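Local coordinates for hemin ABC transporter, periplasmic hemin-binding protein HutB (Vibrio cholerae, PDB 5KHL) that probably captures hemin in the periplasm and delivers it to the membrane-embedded ABC transporter that carries it into the cell, at residues L33-T45 with P49-R61. Numbering follows the deposited sequence.
Sequences LGAEQQLVAVDVT and PSSLNLPTVGYHR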
ATOM      1  N   LEU A  33      -8.901  -6.950  12.712  1.00 53.30           N
ATOM      2  CA  LEU A  33     -10.213  -7.470  13.107  1.00 51.57           C
ATOM      3  C   LEU A  33     -10.067  -8.554  14.180  1.00 53.08           C
ATOM      4  O   LEU A  33     -11.033  -9.224  14.550  1.00 58.46           O
ATOM      5  CB  LEU A  33     -10.951  -8.003  11.876  1.00 49.24           C
ATOM      6  CG  LEU A  33     -11.335  -6.945  10.834  1.00 47.03           C
ATOM      7  CD1 LEU A  33     -11.541  -7.526   9.437  1.00 42.87           C
ATOM      8  CD2 LEU A  33     -12.575  -6.207  11.283  1.00 47.30           C
ATOM      9  N   GLY A  34      -8.841  -8.721  14.668  1.00 48.17           N
ATOM     10  CA  GLY A  34      -8.550  -9.657  15.736  1.00 52.24           C
ATOM     11  C   GLY A  34      -8.528 -11.119  15.340  1.00 57.56           C
ATOM     12  O   GLY A  34      -8.607 -11.988  16.207  1.00 60.57           O
ATOM     13  N   ALA A  35      -8.386 -11.407  14.049  1.00 47.05           N
ATOM     14  CA  ALA A  35      -8.521 -12.791  13.587  1.00 56.33           C
ATOM     15  C   ALA A  35      -7.202 -13.430  13.174  1.00 52.24           C
ATOM     16  O   ALA A  35      -7.184 -14.284  12.292  1.00 58.87           O
ATOM     17  CB  ALA A  35      -9.514 -12.871  12.424  1.00 52.08           C
ATOM     18  N   GLU A  36      -6.100 -13.046  13.812  1.00 53.68           N
ATOM     19  CA  GLU A  36      -4.804 -13.620  13.444  1.00 54.45           C
ATOM     20  C   GLU A  36      -4.694 -15.130  13.713  1.00 46.62           C
ATOM     21  O   GLU A  36      -3.927 -15.806  13.066  1.00 44.74           O
ATOM     22  CB  GLU A  36      -3.658 -12.888  14.156  1.00 56.02           C
ATOM     23  CG  GLU A  36      -3.866 -12.684  15.634  1.00 64.44           C
ATOM     24  CD  GLU A  36      -2.635 -12.110  16.315  1.00 78.14           C
ATOM     25  OE1 GLU A  36      -1.548 -12.126  15.700  1.00 68.24           O
ATOM     26  OE2 GLU A  36      -2.754 -11.643  17.470  1.00 95.18           O
ATOM     27  N   GLN A  37      -5.479 -15.664  14.643  1.00 66.62           N
ATOM     28  CA  GLN A  37      -5.408 -17.099  14.967  1.00 65.99           C
ATOM     29  C   GLN A  37      -5.937 -17.955  13.816  1.00 68.65           C
ATOM     30  O   GLN A  37      -5.745 -19.168  13.806  1.00 73.13           O
ATOM     31  CB  GLN A  37      -6.182 -17.411  16.258  1.00 62.69           C
ATOM     32  CG  GLN A  37      -7.675 -17.114  16.189  1.00 93.24           C
ATOM     33  CD  GLN A  37      -7.993 -15.618  16.193  1.00 93.52           C
ATOM     34  OE1 GLN A  37      -7.117 -14.790  16.453  1.00 91.97           O
ATOM     35  NE2 GLN A  37      -9.248 -15.268  15.896  1.00 92.37           N
ATOM     36  N   GLN A  38      -6.590 -17.312  12.849  1.00 69.08           N
ATOM     37  CA  GLN A  38      -7.137 -17.993  11.674  1.00 59.45           C
ATOM     38  C   GLN A  38      -6.122 -18.155  10.541  1.00 57.09           C
ATOM     39  O   GLN A  38      -6.302 -18.994   9.660  1.00 49.11           O
ATOM     40  CB  GLN A  38      -8.363 -17.239  11.161  1.00 56.72           C
ATOM     41  CG  GLN A  38      -9.476 -17.142  12.180  1.00 64.24           C
ATOM     42  CD  GLN A  38     -10.726 -16.494  11.606  1.00 68.55           C
ATOM     43  OE1 GLN A  38     -10.906 -16.439  10.390  1.00 67.61           O
ATOM     44  NE2 GLN A  38     -11.591 -15.998  12.481  1.00 69.99           N
ATOM     45  N   LEU A  39      -5.070 -17.338  10.558  1.00 51.29           N
ATOM     46  CA  LEU A  39      -3.997 -17.445   9.582  1.00 47.18           C
ATOM     47  C   LEU A  39      -3.209 -18.742   9.788  1.00 52.00           C
ATOM     48  O   LEU A  39      -2.887 -19.107  10.915  1.00 46.40           O
ATOM     49  CB  LEU A  39      -3.043 -16.246   9.671  1.00 42.84           C
ATOM     50  CG  LEU A  39      -3.501 -14.865   9.196  1.00 42.29           C
ATOM     51  CD1 LEU A  39      -2.493 -13.822   9.638  1.00 37.96           C
ATOM     52  CD2 LEU A  39      -3.632 -14.852   7.699  1.00 43.19           C
ATOM     53  N   VAL A  40      -2.921 -19.425   8.685  1.00 46.48           N
ATOM     54  CA  VAL A  40      -1.990 -20.548   8.681  1.00 51.13           C
ATOM     55  C   VAL A  40      -0.749 -20.201   7.880  1.00 40.50           C
ATOM     56  O   VAL A  40       0.263 -20.858   8.000  1.00 54.10           O
ATOM     57  CB  VAL A  40      -2.612 -21.827   8.092  1.00 54.93           C
ATOM     58  CG1 VAL A  40      -3.765 -22.283   8.951  1.00 51.02           C
ATOM     59  CG2 VAL A  40      -3.052 -21.600   6.647  1.00 46.19           C
ATOM     60  N   ALA A  41      -0.836 -19.152   7.069  1.00 57.32           N
ATOM     61  CA  ALA A  41       0.282 -18.733   6.229  1.00 47.60           C
ATOM     62  C   ALA A  41      -0.001 -17.373   5.611  1.00 38.07           C
ATOM     63  O   ALA A  41      -1.139 -16.999   5.423  1.00 44.79           O
ATOM     64  CB  ALA A  41       0.540 -19.765   5.141  1.00 40.91           C
ATOM     65  N   VAL A  42       1.057 -16.654   5.270  1.00 40.74           N
ATOM     66  CA  VAL A  42       0.963 -15.326   4.686  1.00 42.03           C
ATOM     67  C   VAL A  42       1.912 -15.257   3.500  1.00 47.60           C
ATOM     68  O   VAL A  42       2.684 -16.173   3.275  1.00 47.84           O
ATOM     69  CB  VAL A  42       1.317 -14.215   5.703  1.00 38.21           C
ATOM     70  CG1 VAL A  42       0.564 -14.426   6.990  1.00 32.98           C
ATOM     71  CG2 VAL A  42       2.814 -14.184   5.987  1.00 32.16           C
ATOM     72  N   ASP A  43       1.859 -14.171   2.740  1.00 47.87           N
ATOM     73  CA  ASP A  43       2.720 -14.035   1.574  1.00 37.87           C
ATOM     74  C   ASP A  43       3.993 -13.298   1.981  1.00 32.08           C
ATOM     75  O   ASP A  43       4.104 -12.878   3.120  1.00 47.90           O
ATOM     76  CB  ASP A  43       1.993 -13.288   0.461  1.00 31.73           C
ATOM     77  CG  ASP A  43       1.816 -11.823   0.791  1.00 41.27           C
ATOM     78  OD1 ASP A  43       1.059 -11.522   1.728  1.00 37.11           O
ATOM     79  OD2 ASP A  43       2.443 -10.977   0.136  1.00 33.83           O
ATOM     80  N   VAL A  44       4.941 -13.127   1.063  1.00 38.01           N
ATOM     81  CA  VAL A  44       6.205 -12.471   1.401  1.00 57.15           C
ATOM     82  C   VAL A  44       6.030 -11.020   1.862  1.00 57.04           C
ATOM     83  O   VAL A  44       6.771 -10.563   2.743  1.00 58.58           O
ATOM     84  CB  VAL A  44       7.195 -12.477   0.217  1.00 59.91           C
ATOM     85  CG1 VAL A  44       7.673 -13.897  -0.068  1.00 65.37           C
ATOM     86  CG2 VAL A  44       6.559 -11.852  -1.020  1.00 63.48           C
ATOM     87  N   THR A  45       5.060 -10.307   1.276  1.00 40.69           N
ATOM     88  CA  THR A  45       4.835  -8.881   1.582  1.00 43.00           C
ATOM     89  C   THR A  45       4.095  -8.653   2.901  1.00 41.55           C
ATOM     90  O   THR A  45       4.015  -7.524   3.373  1.00 43.11           O
ATOM     91  CB  THR A  45       4.019  -8.128   0.454  1.00 39.36           C
ATOM     92  OG1 THR A  45       2.641  -8.539   0.453  1.00 41.84           O
ATOM     93  CG2 THR A  45       4.599  -8.366  -0.911  1.00 34.30           C
ATOM     94  N   PRO A  49       3.520 -11.066  13.501  1.00 60.45           N
ATOM     95  CA  PRO A  49       4.519 -11.147  14.576  1.00 60.42           C
ATOM     96  C   PRO A  49       5.340 -12.430  14.500  1.00 64.45           C
ATOM     97  O   PRO A  49       4.807 -13.499  14.200  1.00 48.51           O
ATOM     98  CB  PRO A  49       3.675 -11.108  15.851  1.00 60.17           C
ATOM     99  CG  PRO A  49       2.310 -11.542  15.431  1.00 54.43           C
ATOM    100  CD  PRO A  49       2.136 -11.136  13.997  1.00 56.15           C
ATOM    101  N   SER A  50       6.638 -12.298  14.755  1.00 72.47           N
ATOM    102  CA  SER A  50       7.576 -13.419  14.753  1.00 64.77           C
ATOM    103  C   SER A  50       7.014 -14.598  15.522  1.00 53.02           C
ATOM    104  O   SER A  50       7.131 -15.736  15.098  1.00 52.33           O
ATOM    105  CB  SER A  50       8.908 -12.997  15.365  1.00 70.15           C
ATOM    106  OG  SER A  50       9.421 -11.846  14.727  1.00 71.57           O
ATOM    107  N   SER A  51       6.365 -14.295  16.637  1.00 51.43           N
ATOM    108  CA  SER A  51       5.811 -15.297  17.541  1.00 54.94           C
ATOM    109  C   SER A  51       4.883 -16.330  16.884  1.00 52.62           C
ATOM    110  O   SER A  51       4.763 -17.461  17.360  1.00 56.20           O
ATOM    111  CB  SER A  51       5.061 -14.586  18.679  1.00 58.55           C
ATOM    112  OG  SER A  51       4.850 -13.215  18.383  1.00 56.34           O
ATOM    113  N   LEU A  52       4.229 -15.943  15.796  1.00 60.59           N
ATOM    114  CA  LEU A  52       3.200 -16.776  15.174  1.00 55.27           C
ATOM    115  C   LEU A  52       3.795 -17.978  14.451  1.00 62.76           C
ATOM    116  O   LEU A  52       3.105 -18.975  14.227  1.00 52.03           O
ATOM    117  CB  LEU A  52       2.376 -15.938  14.202  1.00 50.18           C
ATOM    118  CG  LEU A  52       0.903 -15.703  14.537  1.00 58.33           C
ATOM    119  CD1 LEU A  52       0.630 -15.875  16.021  1.00 61.70           C
ATOM    120  CD2 LEU A  52       0.479 -14.313  14.084  1.00 46.34           C
ATOM    121  N   ASN A  53       5.074 -17.863  14.087  1.00 48.18           N
ATOM    122  CA  ASN A  53       5.767 -18.874  13.295  1.00 50.15           C
ATOM    123  C   ASN A  53       5.004 -19.224  12.008  1.00 52.75           C
ATOM    124  O   ASN A  53       4.932 -20.392  11.611  1.00 46.16           O
ATOM    125  CB  ASN A  53       6.015 -20.137  14.138  1.00 51.55           C
ATOM    126  CG  ASN A  53       6.995 -19.897  15.293  1.00 55.56           C
ATOM    127  OD1 ASN A  53       7.822 -18.992  15.244  1.00 55.03           O
ATOM    128  ND2 ASN A  53       6.901 -20.720  16.335  1.00 60.30           N
ATOM    129  N   LEU A  54       4.424 -18.213  11.360  1.00 51.91           N
ATOM    130  CA  LEU A  54       3.637 -18.472  10.159  1.00 51.75           C
ATOM    131  C   LEU A  54       4.552 -18.743   8.969  1.00 43.54           C
ATOM    132  O   LEU A  54       5.511 -18.033   8.751  1.00 52.71           O
ATOM    133  CB  LEU A  54       2.698 -17.310   9.854  1.00 40.82           C
ATOM    134  CG  LEU A  54       1.442 -17.155  10.726  1.00 54.16           C
ATOM    135  CD1 LEU A  54       0.781 -15.807  10.463  1.00 46.37           C
ATOM    136  CD2 LEU A  54       0.446 -18.280  10.464  1.00 52.57           C
ATOM    137  N   PRO A  55       4.266 -19.798   8.208  1.00 43.31           N
ATOM    138  CA  PRO A  55       5.008 -20.026   6.969  1.00 37.60           C
ATOM    139  C   PRO A  55       4.667 -18.971   5.920  1.00 62.20           C
ATOM    140  O   PRO A  55       3.551 -18.399   5.940  1.00 34.23           O
ATOM    141  CB  PRO A  55       4.539 -21.411   6.527  1.00 38.95           C
ATOM    142  CG  PRO A  55       3.204 -21.565   7.125  1.00 39.97           C
ATOM    143  CD  PRO A  55       3.246 -20.839   8.438  1.00 47.99           C
ATOM    144  N   THR A  56       5.631 -18.699   5.041  1.00 38.81           N
ATOM    145  CA  THR A  56       5.383 -17.816   3.921  1.00 53.32           C
ATOM    146  C   THR A  56       4.996 -18.679   2.756  1.00 59.11           C
ATOM    147  O   THR A  56       5.026 -19.897   2.829  1.00 66.67           O
ATOM    148  CB  THR A  56       6.576 -16.931   3.543  1.00 47.94           C
ATOM    149  OG1 THR A  56       7.781 -17.705   3.501  1.00 45.98           O
ATOM    150  CG2 THR A  56       6.721 -15.816   4.550  1.00 55.93           C
ATOM    151  N   VAL A  57       4.643 -18.037   1.670  1.00 51.26           N
ATOM    152  CA  VAL A  57       3.893 -18.713   0.655  1.00 49.46           C
ATOM    153  C   VAL A  57       4.408 -18.118  -0.646  1.00 49.14           C
ATOM    154  O   VAL A  57       4.046 -18.527  -1.745  1.00 47.82           O
ATOM    155  CB  VAL A  57       2.374 -18.541   0.968  1.00 45.05           C
ATOM    156  CG1 VAL A  57       1.552 -18.096  -0.219  1.00 48.51           C
ATOM    157  CG2 VAL A  57       1.814 -19.790   1.662  1.00 32.46           C
ATOM    158  N   GLY A  58       5.352 -17.199  -0.475  1.00 37.88           N
ATOM    159  CA  GLY A  58       6.055 -16.620  -1.590  1.00 42.96           C
ATOM    160  C   GLY A  58       5.290 -15.423  -2.124  1.00 44.24           C
ATOM    161  O   GLY A  58       4.632 -14.698  -1.383  1.00 41.41           O
ATOM    162  N   TYR A  59       5.391 -15.226  -3.425  1.00 40.15           N
ATOM    163  CA  TYR A  59       4.800 -14.083  -4.099  1.00 46.84           C
ATOM    164  C   TYR A  59       3.457 -14.488  -4.683  1.00 41.51           C
ATOM    165  O   TYR A  59       3.359 -15.513  -5.361  1.00 38.69           O
ATOM    166  CB  TYR A  59       5.745 -13.561  -5.184  1.00 46.03           C
ATOM    167  CG  TYR A  59       6.982 -12.902  -4.610  1.00 57.62           C
ATOM    168  CD1 TYR A  59       7.277 -11.572  -4.881  1.00 67.63           C
ATOM    169  CD2 TYR A  59       7.851 -13.607  -3.783  1.00 56.73           C
ATOM    170  CE1 TYR A  59       8.406 -10.968  -4.354  1.00 62.89           C
ATOM    171  CE2 TYR A  59       8.966 -13.013  -3.252  1.00 55.56           C
ATOM    172  CZ  TYR A  59       9.244 -11.695  -3.540  1.00 61.34           C
ATOM    173  OH  TYR A  59      10.365 -11.102  -3.007  1.00 63.00           O
ATOM    174  N   HIS A  60       2.425 -13.686  -4.414  1.00 35.96           N
ATOM    175  CA  HIS A  60       1.054 -14.086  -4.728  1.00 36.35           C
ATOM    176  C   HIS A  60       0.841 -14.256  -6.229  1.00 39.88           C
ATOM    177  O   HIS A  60      -0.144 -14.860  -6.653  1.00 47.91           O
ATOM    178  CB  HIS A  60       0.047 -13.087  -4.152  1.00 44.32           C
ATOM    179  CG  HIS A  60       0.193 -11.697  -4.684  1.00 51.13           C
ATOM    180  ND1 HIS A  60       0.925 -10.726  -4.031  1.00 53.94           N
ATOM    181  CD2 HIS A  60      -0.301 -11.105  -5.796  1.00 52.28           C
ATOM    182  CE1 HIS A  60       0.878  -9.604  -4.721  1.00 42.91           C
ATOM    183  NE2 HIS A  60       0.139  -9.808  -5.803  1.00 43.61           N
ATOM    184  N   ARG A  61       1.775 -13.741  -7.028  1.00 45.43           N
ATOM    185  CA  ARG A  61       1.742 -13.944  -8.473  1.00 55.30           C
ATOM    186  C   ARG A  61       2.327 -15.302  -8.870  1.00 56.93           C
ATOM    187  O   ARG A  61       2.279 -15.693 -10.027  1.00 60.61           O
ATOM    188  CB  ARG A  61       2.511 -12.836  -9.186  1.00 57.17           C
ATOM    189  CG  ARG A  61       1.715 -11.602  -9.481  1.00 65.04           C
ATOM    190  CD  ARG A  61       2.622 -10.526 -10.052  1.00 74.27           C
ATOM    191  NE  ARG A  61       2.901  -9.480  -9.068  1.00 81.34           N
ATOM    192  CZ  ARG A  61       2.142  -8.402  -8.890  1.00 80.87           C
ATOM    193  NH1 ARG A  61       1.065  -8.228  -9.641  1.00 80.30           N
ATOM    194  NH2 ARG A  61       2.464  -7.494  -7.975  1.00 77.91           N
TER
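Val44, Leu54 and Val42 bury the most surface where 33-45 meets 49-61. Val44 sets CG2 over the centre of the Tyr59 ring, 3.5 Å from the centroid and 11° off the ring normal, a CH-pi contact over the face. The methyl stands there because chi1 (-68°) puts CG1 beside the backbone N and CG2 between N and the carbonyl carbon. The same residue's backbone is anchored too: Val44 N donates to Gly58 O at 2.9 Å, with the donor tilted out of the carbonyl plane. Leu54 splits its branches: CD1 touches Val42 CG1 at 3.7 Å and Leu39 CD1 at 3.9 Å, while CD2 rests against the backbone at Val40 C, 3.4 Å away. Between these two clusters, Val42 N bonds Pro55 O at 3.1 Å, almost straight at 162°. Ala41 CB adds an apolar contact to Val57 CG2 at 3.7 Å. The partners advance together, Ala41 beside Pro55 through Val44 beside Gly58, so the two chains run in the same direction, though without regular strand pairing. Strand 39-42 ends the parallel four-stranded sheet beside strand 19-21, and the loop before helix 65-69 lines its outer edge, in an alpha/beta lobe as in periplasmic binding proteins.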